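Local coordinates for putative cell adhesion protein (Bacteroides eggerthii, PDB 4GPV), which probably serves as a structural subunit of FimA-type fimbriae (pili), with a presumed part in bacterial cell adhesion, at residues Q161-D166 against T300-L305; V46-L51 against V89-A94; T175-D180 against T268-G273; L185-K190 against T257-I262; Q16-I21 against A73-T78. One frame throughout, in Å; residues are numbered along the deposited sequence. Where two conformers were deposited one is given.

Interaction 1. Residues Q161-D166 against T300-L305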
# COMPACT_ATOMS: atom_id res chain seq x y z
N GLN A 161 -4.83 1.70 8.77
CA GLN A 161 -6.04 1.31 9.51
C GLN A 161 -6.60 2.53 10.20
O GLN A 161 -5.83 3.34 10.71
CB GLN A 161 -5.70 0.25 10.58
CG GLN A 161 -5.52 -1.14 10.00
CD GLN A 161 -5.01 -2.11 11.03
OE1 GLN A 161 -3.84 -2.11 11.41
NE2 GLN A 161 -5.90 -2.95 11.52
N LEU A 162 -7.94 2.62 10.30
CA LEU A 162 -8.59 3.74 10.97
C LEU A 162 -9.39 3.26 12.18
O LEU A 162 -10.21 2.35 12.07
CB LEU A 162 -9.51 4.48 9.97
CG LEU A 162 -10.40 5.57 10.55
CD1 LEU A 162 -9.55 6.72 11.13
CD2 LEU A 162 -11.39 6.09 9.50
N ILE A 163 -9.13 3.90 13.34
CA ILE A 163 -9.87 3.73 14.60
C ILE A 163 -10.58 5.07 14.88
O ILE A 163 -9.89 6.09 15.03
CB ILE A 163 -8.94 3.29 15.77
CG1 ILE A 163 -8.32 1.91 15.50
CG2 ILE A 163 -9.68 3.30 17.12
CD1 ILE A 163 -7.19 1.58 16.44
N VAL A 164 -11.92 5.07 15.00
CA VAL A 164 -12.68 6.27 15.26
C VAL A 164 -13.23 6.22 16.68
O VAL A 164 -13.84 5.22 17.06
CB VAL A 164 -13.80 6.46 14.22
CG1 VAL A 164 -14.63 7.72 14.53
CG2 VAL A 164 -13.23 6.51 12.81
N LYS A 165 -12.94 7.24 17.47
CA LYS A 165 -13.51 7.41 18.82
C LYS A 165 -14.38 8.63 18.73
O LYS A 165 -13.87 9.75 18.66
CB LYS A 165 -12.41 7.53 19.89
CG LYS A 165 -11.65 6.23 20.02
CD LYS A 165 -10.45 6.33 20.92
CE LYS A 165 -9.69 5.04 20.88
NZ LYS A 165 -8.71 4.94 22.00
N ASP A 166 -15.70 8.42 18.62
CA ASP A 166 -16.63 9.50 18.39
C ASP A 166 -17.26 10.01 19.69
O ASP A 166 -18.13 9.34 20.26
CB ASP A 166 -17.72 9.09 17.40
CG ASP A 166 -18.56 10.28 16.94
OD1 ASP A 166 -18.19 11.44 17.28
OD2 ASP A 166 -19.56 10.07 16.24
N THR A 300 -1.48 2.93 11.96
CA THR A 300 -2.72 2.92 12.73
C THR A 300 -3.06 4.38 13.04
O THR A 300 -2.25 5.11 13.64
CB THR A 300 -2.63 2.05 13.97
OG1 THR A 300 -2.39 0.69 13.59
CG2 THR A 300 -3.91 2.14 14.82
N VAL A 301 -4.22 4.83 12.54
CA VAL A 301 -4.65 6.20 12.75
C VAL A 301 -5.83 6.18 13.69
O VAL A 301 -6.84 5.58 13.33
CB VAL A 301 -5.05 6.87 11.42
CG1 VAL A 301 -5.56 8.30 11.65
CG2 VAL A 301 -3.91 6.83 10.40
N THR A 302 -5.70 6.81 14.89
CA THR A 302 -6.83 6.94 15.83
C THR A 302 -7.31 8.37 15.78
O THR A 302 -6.53 9.29 16.01
CB THR A 302 -6.44 6.50 17.25
OG1 THR A 302 -5.74 5.26 17.18
CG2 THR A 302 -7.65 6.40 18.20
N VAL A 303 -8.59 8.57 15.45
CA VAL A 303 -9.19 9.89 15.34
C VAL A 303 -10.23 10.00 16.45
O VAL A 303 -11.15 9.17 16.49
CB VAL A 303 -9.84 10.06 13.93
CG1 VAL A 303 -10.49 11.44 13.78
CG2 VAL A 303 -8.81 9.82 12.82
N THR A 304 -10.05 10.96 17.38
CA THR A 304 -10.99 11.21 18.46
C THR A 304 -11.69 12.50 18.08
O THR A 304 -11.03 13.53 17.96
CB THR A 304 -10.30 11.26 19.84
OG1 THR A 304 -9.63 10.02 20.04
CG2 THR A 304 -11.28 11.50 21.00
N LEU A 305 -13.01 12.43 17.94
CA LEU A 305 -13.84 13.59 17.59
C LEU A 305 -14.64 14.07 18.78
O LEU A 305 -15.15 13.24 19.51
CB LEU A 305 -14.81 13.16 16.49
CG LEU A 305 -14.18 12.60 15.22
CD1 LEU A 305 -15.24 12.22 14.24
CD2 LEU A 305 -13.20 13.61 14.60
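Gln161 starts the pairing with its backbone O, which takes the N-H of Val301 at 2.9 Å. Its side chain leaves on the same face as Thr300, a partly exposed face suited to polar groups. Leu162 turns to the other face, where the residues are buried. Its CG stands anti to the backbone N (chi1 173°), and from there CD1 leans over to the second strand and meets CG2 of Val303 at 3.6 Å; Leu263 packs on Leu162 and Val301 alike. Ile163 returns to the first face and uses both its backbone groups, its N bonding to Val301 O at 2.8 Å and its O accepting from Val303 N, so that it straddles Thr302. That straddling is the mark of parallel strands: 146-169 and 297-306 run side by side, and the paired segments belong to the FimA-like C-terminal family region of the transthyretin clan. The ethyl arm of Ile163 ends with CD1 3.7 Å from CG2 of Thr300; branching at CB in both residues suits the extended backbone. Val164 is on the buried face, where it packs on Phe237 and Ile265. Lys165 gives its N-H almost straight to Val303 O (N-H...O 178°). Its extended chain passes CD over OG1 of Thr304 at 3.9 Å and sets CE against CG2 of Thr302 at 3.6 Å, which leaves NZ to bond to Ser243. Asp166 lies on the buried face with OD1 3.9 Å from CB of Leu305, and its charge is met by a salt bridge to Arg168.

Interaction 2. Residues V46-L51 against V89-A94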
# COMPACT_ATOMS: atom_id res chain seq x y z
N VAL A 46 -0.77 -15.06 2.05
CA VAL A 46 -0.79 -16.21 1.17
C VAL A 46 -0.01 -15.90 -0.13
O VAL A 46 -0.16 -14.84 -0.73
CB VAL A 46 -2.23 -16.72 0.89
CG1 VAL A 46 -3.18 -15.60 0.49
CG2 VAL A 46 -2.25 -17.86 -0.12
N ILE A 47 0.82 -16.85 -0.54
CA ILE A 47 1.50 -16.81 -1.84
C ILE A 47 0.60 -17.57 -2.79
O ILE A 47 0.55 -18.79 -2.70
CB ILE A 47 2.95 -17.39 -1.83
CG1 ILE A 47 3.89 -16.56 -0.92
CG2 ILE A 47 3.51 -17.49 -3.29
CD1 ILE A 47 5.27 -17.25 -0.68
N ASN A 48 -0.13 -16.87 -3.65
CA ASN A 48 -0.98 -17.53 -4.62
C ASN A 48 -0.17 -18.07 -5.80
O ASN A 48 -0.49 -19.12 -6.37
CB ASN A 48 -2.05 -16.57 -5.13
CG ASN A 48 -2.99 -16.22 -4.02
OD1 ASN A 48 -3.54 -17.12 -3.36
ND2 ASN A 48 -3.15 -14.93 -3.78
N ASN A 49 0.86 -17.30 -6.19
CA ASN A 49 1.75 -17.59 -7.30
C ASN A 49 2.97 -16.68 -7.21
O ASN A 49 2.96 -15.71 -6.42
CB ASN A 49 1.04 -17.36 -8.64
CG ASN A 49 0.43 -15.99 -8.74
OD1 ASN A 49 1.15 -14.97 -8.84
ND2 ASN A 49 -0.90 -15.93 -8.63
N TYR A 50 4.01 -17.00 -7.97
CA TYR A 50 5.19 -16.12 -7.96
C TYR A 50 6.00 -16.33 -9.24
O TYR A 50 5.80 -17.31 -9.95
CB TYR A 50 6.06 -16.35 -6.70
CG TYR A 50 6.59 -17.77 -6.56
CD1 TYR A 50 5.84 -18.75 -5.92
CD2 TYR A 50 7.84 -18.13 -7.07
CE1 TYR A 50 6.32 -20.06 -5.79
CE2 TYR A 50 8.32 -19.43 -6.95
CZ TYR A 50 7.56 -20.39 -6.29
OH TYR A 50 8.01 -21.68 -6.14
N LEU A 51 6.90 -15.40 -9.51
CA LEU A 51 7.84 -15.46 -10.62
C LEU A 51 9.25 -15.39 -10.07
O LEU A 51 9.52 -14.60 -9.16
CB LEU A 51 7.63 -14.33 -11.66
CG LEU A 51 6.23 -14.18 -12.28
CD1 LEU A 51 6.09 -12.83 -13.02
CD2 LEU A 51 5.95 -15.32 -13.25
N VAL A 89 8.96 -12.10 -7.42
CA VAL A 89 7.77 -11.27 -7.30
C VAL A 89 6.62 -12.23 -7.06
O VAL A 89 6.44 -13.14 -7.86
CB VAL A 89 7.51 -10.33 -8.52
CG1 VAL A 89 6.23 -9.53 -8.31
CG2 VAL A 89 8.69 -9.38 -8.76
N ALA A 90 5.85 -12.02 -6.00
CA ALA A 90 4.70 -12.90 -5.72
C ALA A 90 3.40 -12.17 -5.98
O ALA A 90 3.30 -10.95 -5.77
CB ALA A 90 4.74 -13.33 -4.25
N ASN A 91 2.39 -12.93 -6.39
CA ASN A 91 0.98 -12.55 -6.48
C ASN A 91 0.66 -11.55 -7.56
O ASN A 91 -0.36 -10.86 -7.47
CB ASN A 91 0.48 -12.09 -5.09
CG ASN A 91 0.47 -13.21 -4.08
OD1 ASN A 91 0.36 -14.38 -4.44
ND2 ASN A 91 0.49 -12.88 -2.79
N THR A 92 1.40 -11.57 -8.68
CA THR A 92 1.03 -10.72 -9.82
C THR A 92 0.39 -11.58 -10.94
O THR A 92 0.04 -11.05 -11.99
CB THR A 92 2.20 -9.90 -10.37
OG1 THR A 92 3.20 -10.77 -10.94
CG2 THR A 92 2.77 -8.90 -9.35
N GLY A 93 0.27 -12.87 -10.71
CA GLY A 93 -0.35 -13.81 -11.65
C GLY A 93 0.55 -14.31 -12.75
O GLY A 93 1.77 -14.18 -12.67
N ALA A 94 -0.05 -14.94 -13.81
CA ALA A 94 0.70 -15.52 -14.92
C ALA A 94 1.67 -14.54 -15.55
O ALA A 94 1.39 -13.34 -15.63
CB ALA A 94 -0.26 -16.05 -15.99
O HOH W 1 3.21 -14.92 -10.63
O HOH W 2 -2.31 -13.29 -8.12
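Tyr50 pairs with Ala90 and Leu51 with Val89 where strands 50-56 and 83-90 run antiparallel in the larger mixed sheet, just where each meets a loop. The backbone bonds are those of a regular ladder: Leu51 N gives to Val89 O at 2.8 Å and Val89 N to Leu51 O. One step on, Asn91 N reaches Asn49 O from well above the carbonyl plane. Side-chain amides take over in the loops. Asn91 sends ND2 to Val46 O (2.9 Å), close to its own amide plane, and receives Asn48 N at OD1 (2.7 Å), in the carbonyl plane. With Leu131 O as a second acceptor for ND2, these bonds fix the amide's rotation. Asparagine suits the place because it tolerates positive phi (70°) and carries donor and acceptor on a short arm. Asn49 answers with OD1, which accepts Gly93 N at 2.9 Å; with CG held between the backbone N and the carbonyl carbon (chi1 54°), the amide lies against Gly93. Apolar contact is slight, with CB of Tyr50 4.1 Å from CB of Ala90, and the ring leads away until its OH bonds to Asn71. Beside Gly93, the other end of the Asn49 amide, ND2, donates to a water at 3.0 Å.

Interaction 3. Residues T175-D180 against T268-G273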
# COMPACT_ATOMS: atom_id res chain seq x y z
N THR A 175 -30.22 22.33 15.13
CA THR A 175 -30.16 23.33 14.05
C THR A 175 -29.08 22.94 13.04
O THR A 175 -29.25 23.14 11.83
CB THR A 175 -29.89 24.72 14.67
OG1 THR A 175 -30.96 25.02 15.57
CG2 THR A 175 -29.78 25.81 13.63
N ILE A 176 -27.98 22.41 13.55
CA ILE A 176 -26.87 21.93 12.74
C ILE A 176 -26.89 20.44 12.82
O ILE A 176 -26.98 19.88 13.92
CB ILE A 176 -25.52 22.54 13.20
CG1 ILE A 176 -25.58 24.09 13.13
CG2 ILE A 176 -24.34 21.96 12.39
CD1 ILE A 176 -24.55 24.79 14.03
N THR A 177 -26.82 19.78 11.65
CA THR A 177 -26.78 18.34 11.62
C THR A 177 -25.56 17.90 10.81
O THR A 177 -25.14 18.58 9.87
CB THR A 177 -28.10 17.73 11.14
OG1 THR A 177 -28.11 16.34 11.43
CG2 THR A 177 -28.37 17.96 9.66
N ILE A 178 -24.95 16.80 11.25
CA ILE A 178 -23.81 16.21 10.55
C ILE A 178 -24.14 14.77 10.38
O ILE A 178 -24.59 14.12 11.33
CB ILE A 178 -22.42 16.45 11.24
CG1 ILE A 178 -22.10 17.96 11.26
CG2 ILE A 178 -21.29 15.69 10.52
CD1 ILE A 178 -20.83 18.34 12.10
N THR A 179 -23.99 14.28 9.14
CA THR A 179 -24.13 12.88 8.80
C THR A 179 -22.78 12.43 8.24
O THR A 179 -22.29 13.03 7.28
CB THR A 179 -25.30 12.66 7.80
OG1 THR A 179 -26.52 13.09 8.40
CG2 THR A 179 -25.43 11.20 7.34
N ASP A 180 -22.17 11.41 8.84
CA ASP A 180 -20.91 10.91 8.31
C ASP A 180 -21.20 10.05 7.09
O ASP A 180 -22.11 9.21 7.15
CB ASP A 180 -20.15 10.11 9.37
CG ASP A 180 -19.78 10.91 10.60
OD1 ASP A 180 -19.51 12.13 10.46
OD2 ASP A 180 -19.82 10.34 11.70
N THR A 268 -21.33 15.12 5.72
CA THR A 268 -22.18 16.19 5.18
C THR A 268 -22.73 17.01 6.35
O THR A 268 -23.38 16.46 7.25
CB THR A 268 -23.30 15.65 4.30
OG1 THR A 268 -22.71 14.94 3.20
CG2 THR A 268 -24.17 16.77 3.74
N LYS A 269 -22.47 18.32 6.31
CA LYS A 269 -22.99 19.24 7.33
C LYS A 269 -24.17 19.99 6.73
O LYS A 269 -24.03 20.54 5.63
CB LYS A 269 -21.90 20.20 7.81
CG LYS A 269 -22.33 21.17 8.92
CD LYS A 269 -21.19 22.16 9.20
CE LYS A 269 -21.51 23.09 10.34
NZ LYS A 269 -20.48 24.13 10.52
N THR A 270 -25.31 20.03 7.45
CA THR A 270 -26.50 20.74 7.00
C THR A 270 -26.87 21.82 8.03
O THR A 270 -27.01 21.54 9.23
CB THR A 270 -27.67 19.79 6.70
OG1 THR A 270 -27.25 18.82 5.75
CG2 THR A 270 -28.89 20.52 6.15
N VAL A 271 -26.96 23.05 7.55
CA VAL A 271 -27.33 24.23 8.37
C VAL A 271 -28.35 25.02 7.58
O VAL A 271 -28.01 25.64 6.58
CB VAL A 271 -26.12 25.11 8.78
CG1 VAL A 271 -26.58 26.24 9.69
CG2 VAL A 271 -25.00 24.31 9.42
N GLY A 272 -29.60 24.96 8.03
CA GLY A 272 -30.69 25.60 7.31
C GLY A 272 -30.80 24.97 5.94
O GLY A 272 -30.74 23.75 5.81
N GLY A 273 -30.82 25.81 4.91
CA GLY A 273 -30.91 25.39 3.51
C GLY A 273 -29.59 25.05 2.84
O GLY A 273 -29.54 24.94 1.62
O HOH W 3 -29.80 21.23 9.46
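Lys269 lies across Ile178 and Ile176 on one face of an antiparallel strand pair, its aliphatic chain doing the packing. CB begins 4.1 Å from CG1 of Ile178. CG, anti to the backbone N (chi1 -178°), stays beside that same CG1 at 4.0 Å and also passes near Thr177 O. CD carries the fully extended chain onward, and CE arrives at CG2 of Ile176, 3.7 Å away. NZ lies beyond the isoleucine methyl, 4.8 Å from CG2 of Ile176. A lysine fits a partly exposed face of this sort, since its methylenes can cover apolar neighbours before the charge is reached. Ile176 is shared, for its CG1 and CG2 also lie alongside Val271, CG1 being 3.8 Å from CG2 of the valine. An alanine in place of Ile176 would lack the CG1 and CG2 that meet Lys269 CE and Val271 CG2, and the gap would probably let the end of the lysine turn more freely.

The backbones are joined at two hydrogen-bonded pairs, Thr177 with Thr270 and Thr179 with Thr268. Thr270 N gives to Thr177 O at 2.8 Å, and Thr268 N to Thr179 O at 2.8 Å. These threonines occupy the other face, where branching at CB agrees with an extended chain and a hydroxyl can find polar partners: OG1 of Thr268 bonds to Asp181 and that of Thr270 to Ser275. Just past Val271, Gly272 and Gly273 turn the chain back into strand 274-283, so strand 176-193 flanks a tight beta-hairpin within the transthyretin-clan domain.

Interaction 4. Residues L185-K190 against T257-I262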
# COMPACT_ATOMS: atom_id res chain seq x y z
N LEU A 185 -9.65 7.67 1.37
CA LEU A 185 -8.22 7.84 1.21
C LEU A 185 -8.05 8.77 0.05
O LEU A 185 -8.53 8.48 -1.04
CB LEU A 185 -7.44 6.52 1.02
CG LEU A 185 -5.92 6.64 1.22
CD1 LEU A 185 -5.56 7.01 2.70
CD2 LEU A 185 -5.22 5.31 0.82
N LEU A 186 -7.36 9.87 0.26
CA LEU A 186 -7.14 10.85 -0.80
C LEU A 186 -5.70 10.78 -1.23
O LEU A 186 -4.80 10.70 -0.37
CB LEU A 186 -7.51 12.29 -0.34
CG LEU A 186 -8.84 12.47 0.42
CD1 LEU A 186 -9.05 13.98 0.81
CD2 LEU A 186 -10.03 11.94 -0.42
N PHE A 187 -5.45 10.78 -2.56
CA PHE A 187 -4.10 10.81 -3.11
C PHE A 187 -3.27 9.63 -2.66
O PHE A 187 -2.16 9.77 -2.18
CB PHE A 187 -3.36 12.13 -2.77
CG PHE A 187 -4.24 13.31 -3.10
CD1 PHE A 187 -4.68 13.52 -4.40
CD2 PHE A 187 -4.73 14.13 -2.10
CE1 PHE A 187 -5.57 14.55 -4.70
CE2 PHE A 187 -5.62 15.16 -2.39
CZ PHE A 187 -6.04 15.36 -3.70
N ALA A 188 -3.81 8.43 -2.93
CA ALA A 188 -3.06 7.18 -2.79
C ALA A 188 -2.05 7.14 -3.94
O ALA A 188 -2.47 7.37 -5.08
CB ALA A 188 -4.03 6.01 -2.93
N GLY A 189 -0.78 6.85 -3.67
CA GLY A 189 0.22 6.77 -4.75
C GLY A 189 -0.17 5.71 -5.77
O GLY A 189 -0.53 4.58 -5.40
N LYS A 190 -0.12 6.06 -7.07
CA LYS A 190 -0.52 5.11 -8.12
C LYS A 190 0.50 3.97 -8.37
O LYS A 190 0.09 2.84 -8.57
CB LYS A 190 -0.74 5.86 -9.45
CG LYS A 190 -0.89 4.95 -10.68
CD LYS A 190 -1.37 5.70 -11.91
CE LYS A 190 -1.60 4.77 -13.08
NZ LYS A 190 -2.54 5.37 -14.06
N THR A 257 6.14 14.64 -1.69
CA THR A 257 6.86 15.78 -2.26
C THR A 257 6.08 16.35 -3.46
O THR A 257 6.32 17.52 -3.83
CB THR A 257 8.31 15.42 -2.56
OG1 THR A 257 8.35 14.30 -3.43
CG2 THR A 257 9.09 15.09 -1.28
N THR A 258 5.12 15.59 -4.03
CA THR A 258 4.21 16.15 -5.04
C THR A 258 2.88 16.43 -4.33
O THR A 258 2.39 17.55 -4.35
CB THR A 258 4.03 15.25 -6.26
OG1 THR A 258 5.29 15.17 -6.95
CG2 THR A 258 2.96 15.78 -7.22
N GLN A 259 2.30 15.40 -3.70
CA GLN A 259 1.04 15.57 -2.97
C GLN A 259 0.99 14.52 -1.90
O GLN A 259 1.03 13.34 -2.27
CB GLN A 259 -0.19 15.44 -3.90
CG GLN A 259 -1.54 15.39 -3.15
CD GLN A 259 -1.86 16.61 -2.28
OE1 GLN A 259 -1.77 17.76 -2.71
NE2 GLN A 259 -2.26 16.39 -1.03
N PRO A 260 0.84 14.86 -0.60
CA PRO A 260 0.77 13.78 0.39
C PRO A 260 -0.54 13.04 0.37
O PRO A 260 -1.57 13.58 -0.02
CB PRO A 260 0.89 14.52 1.72
CG PRO A 260 0.39 15.91 1.43
CD PRO A 260 0.85 16.19 0.05
N THR A 261 -0.50 11.81 0.84
CA THR A 261 -1.69 10.99 1.02
C THR A 261 -2.44 11.55 2.24
O THR A 261 -1.82 12.03 3.20
CB THR A 261 -1.28 9.52 1.18
OG1 THR A 261 -0.67 9.06 -0.05
CG2 THR A 261 -2.46 8.60 1.52
N ILE A 262 -3.78 11.48 2.21
CA ILE A 262 -4.62 11.99 3.29
C ILE A 262 -5.68 10.95 3.64
O ILE A 262 -6.36 10.45 2.74
CB ILE A 262 -5.34 13.34 2.91
CG1 ILE A 262 -4.37 14.40 2.35
CG2 ILE A 262 -6.24 13.86 4.10
CD1 ILE A 262 -5.03 15.59 1.71
O HOH W 4 -0.06 6.47 -0.79
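Leu186 and Ile262 form an antiparallel hydrogen-bonded pair, with Leu186 N giving an almost straight bond to Ile262 O (2.7 Å) and Ile262 N returning one to Leu186 O. Thr261 adds a side-chain bond, its OG1 donating to Phe187 O at 2.7 Å. The same hydroxyl accepts from Asn254 and from a water that also takes the N-H of Gly189, so this buried oxygen is well supplied. Phe187 and Ala188 both face Tyr208, a G1 beta bulge in strand 176-193. Phe187 holds its left-handed position (phi 60°), more often a glycine's, and its CB points toward the loop ahead of strand 262-271. There Gln259 lies over one face of the ring, displaced toward the rim at CG and CD2: its CG makes a CH-pi contact 3.8 Å from the Phe187 centroid, 26° off the normal. The glutamine is bent at chi2, and its NE2 bonds back to Pro260 O at 3.1 Å, which holds the amide in place. An alanine in place of Gln259 would remove CG and the amide and would probably leave this side of the Phe187 ring less tightly packed and Pro260 O without that donor. At the ring edge CD1 of Ile262 lies 4.1 Å from CD2 of Phe187, while CD1 of Leu185 meets CG2 of Thr261 at 3.7 Å.

Interaction 5. Residues Q16-I21 against A73-T78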
# COMPACT_ATOMS: atom_id res chain seq x y z
N GLN A 16 25.11 -26.29 -17.01
CA GLN A 16 23.78 -26.50 -16.43
C GLN A 16 23.87 -26.55 -14.92
O GLN A 16 24.75 -27.23 -14.36
CB GLN A 16 23.13 -27.79 -16.95
CG GLN A 16 21.65 -27.85 -16.52
CD GLN A 16 20.94 -29.09 -16.99
OE1 GLN A 16 21.56 -30.10 -17.33
NE2 GLN A 16 19.63 -29.04 -17.00
N ALA A 17 22.97 -25.85 -14.26
CA ALA A 17 22.93 -25.82 -12.82
C ALA A 17 21.57 -26.22 -12.32
O ALA A 17 20.59 -26.24 -13.07
CB ALA A 17 23.26 -24.41 -12.34
N VAL A 18 21.52 -26.55 -11.03
CA VAL A 18 20.29 -26.81 -10.30
C VAL A 18 20.25 -25.78 -9.20
O VAL A 18 21.20 -25.67 -8.42
CB VAL A 18 20.16 -28.25 -9.75
CG1 VAL A 18 18.82 -28.43 -9.04
CG2 VAL A 18 20.33 -29.28 -10.86
N LEU A 19 19.18 -24.98 -9.18
CA LEU A 19 18.97 -23.93 -8.18
C LEU A 19 17.74 -24.27 -7.39
O LEU A 19 16.69 -24.56 -7.97
CB LEU A 19 18.80 -22.57 -8.87
CG LEU A 19 20.05 -21.86 -9.38
CD1 LEU A 19 20.24 -22.07 -10.86
CD2 LEU A 19 19.92 -20.35 -9.13
N THR A 20 17.86 -24.27 -6.05
CA THR A 20 16.74 -24.52 -5.15
C THR A 20 16.42 -23.17 -4.52
O THR A 20 17.29 -22.57 -3.90
CB THR A 20 17.09 -25.61 -4.12
OG1 THR A 20 17.45 -26.80 -4.82
CG2 THR A 20 15.93 -25.91 -3.18
N ILE A 21 15.19 -22.68 -4.76
CA ILE A 21 14.76 -21.38 -4.26
C ILE A 21 13.82 -21.63 -3.12
O ILE A 21 12.90 -22.45 -3.24
CB ILE A 21 14.11 -20.48 -5.36
CG1 ILE A 21 14.89 -20.49 -6.71
CG2 ILE A 21 13.83 -19.03 -4.83
CD1 ILE A 21 16.27 -19.72 -6.78
N ALA A 73 8.84 -23.07 -2.33
CA ALA A 73 10.05 -23.77 -2.78
C ALA A 73 9.98 -24.11 -4.27
O ALA A 73 8.98 -24.65 -4.72
CB ALA A 73 10.27 -25.04 -1.96
N ALA A 74 11.03 -23.78 -5.04
CA ALA A 74 11.12 -24.10 -6.47
C ALA A 74 12.46 -24.76 -6.80
O ALA A 74 13.48 -24.39 -6.21
CB ALA A 74 10.97 -22.82 -7.30
N THR A 75 12.46 -25.75 -7.72
CA THR A 75 13.68 -26.38 -8.21
C THR A 75 13.80 -25.95 -9.68
O THR A 75 12.95 -26.31 -10.50
CB THR A 75 13.64 -27.91 -8.00
OG1 THR A 75 13.44 -28.17 -6.62
CG2 THR A 75 14.92 -28.60 -8.47
N ILE A 76 14.81 -25.13 -9.98
CA ILE A 76 14.99 -24.61 -11.33
C ILE A 76 16.18 -25.34 -11.97
O ILE A 76 17.28 -25.32 -11.41
CB ILE A 76 15.16 -23.07 -11.33
CG1 ILE A 76 13.88 -22.37 -10.78
CG2 ILE A 76 15.51 -22.56 -12.73
CD1 ILE A 76 14.05 -20.90 -10.38
N THR A 77 15.96 -25.97 -13.14
CA THR A 77 17.05 -26.70 -13.80
C THR A 77 17.38 -26.15 -15.20
O THR A 77 18.24 -26.69 -15.89
CB THR A 77 16.70 -28.20 -13.92
OG1 THR A 77 15.59 -28.33 -14.81
CG2 THR A 77 16.40 -28.84 -12.57
N THR A 78 16.70 -25.08 -15.61
CA THR A 78 16.89 -24.50 -16.94
C THR A 78 17.99 -23.43 -16.98
O THR A 78 18.31 -22.94 -18.07
CB THR A 78 15.57 -23.90 -17.42
OG1 THR A 78 15.05 -23.08 -16.38
CG2 THR A 78 14.57 -24.98 -17.81
O HOH W 5 15.76 -28.82 -4.99
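An antiparallel ladder joins strand 18-24 to the short strand 73-76 in the larger mixed sheet, with Leu19 facing Ile76 and Ile21 facing Ala74 as hydrogen-bonded pairs. Each pair closes a ring of two backbone bonds. Ile76 N gives to Leu19 O at 2.8 Å, and Ile21 N to Ala74 O at the same length. On its other side, strand 18-24 runs parallel to strand 146-169, which bonds to Val18 and Thr20.

The two faces differ in character. Leu19, Ile21, Ala74 and Ile76 turn to the buried side, where Tyr50, Val52, Leu54 and Tyr66 lie against one or another of them. The closest touch between the two isoleucines runs diagonally, from CG1 of Ile21 to CD1 of Ile76 at 3.8 Å; the small side chain of Ala74 lies against Tyr50 and Tyr66. On the solvent side Val18 sets CG1 3.9 Å from CG2 of Thr75.

Where the ladder runs out, Gln16 extends the link with its side chain. Its CG is anti to the backbone N (chi1 -171°), and the straight chain beyond carries NE2 to Thr77 O at 2.9 Å in a nearly straight bond (N-H...O 171°), with the acceptor almost in the plane of the glutamine amide. Thr20 and Thr75 face each other as a non-hydrogen-bonded pair whose hydroxyls, suited to this outer face, share a water, 2.6 Å from Thr20 OG1 and 2.9 Å from Thr75 OG1.

Interactions 1, 2 and 5 belong to the larger mixed sheet, interactions 3 and 4 to the smaller one, where both join strand 176-193 to strand 262-271 or the loop leading into it, with centres about 28 Å apart. Along the chain, interactions 5 and 2 interlock, their segments alternating, and they touch through OH of Tyr50 at Ala74. Both are complete before interaction 1 opens; its long closure from 161-166 to 300-305 encloses interaction 3, which in turn encloses interaction 4. The molecule is elongated: interactions 3 and 5 have centres about 64 Å apart. Strand 146-169, next to both 18-24 and 297-306, spans the two halves, an architecture consistent with a pilus building block.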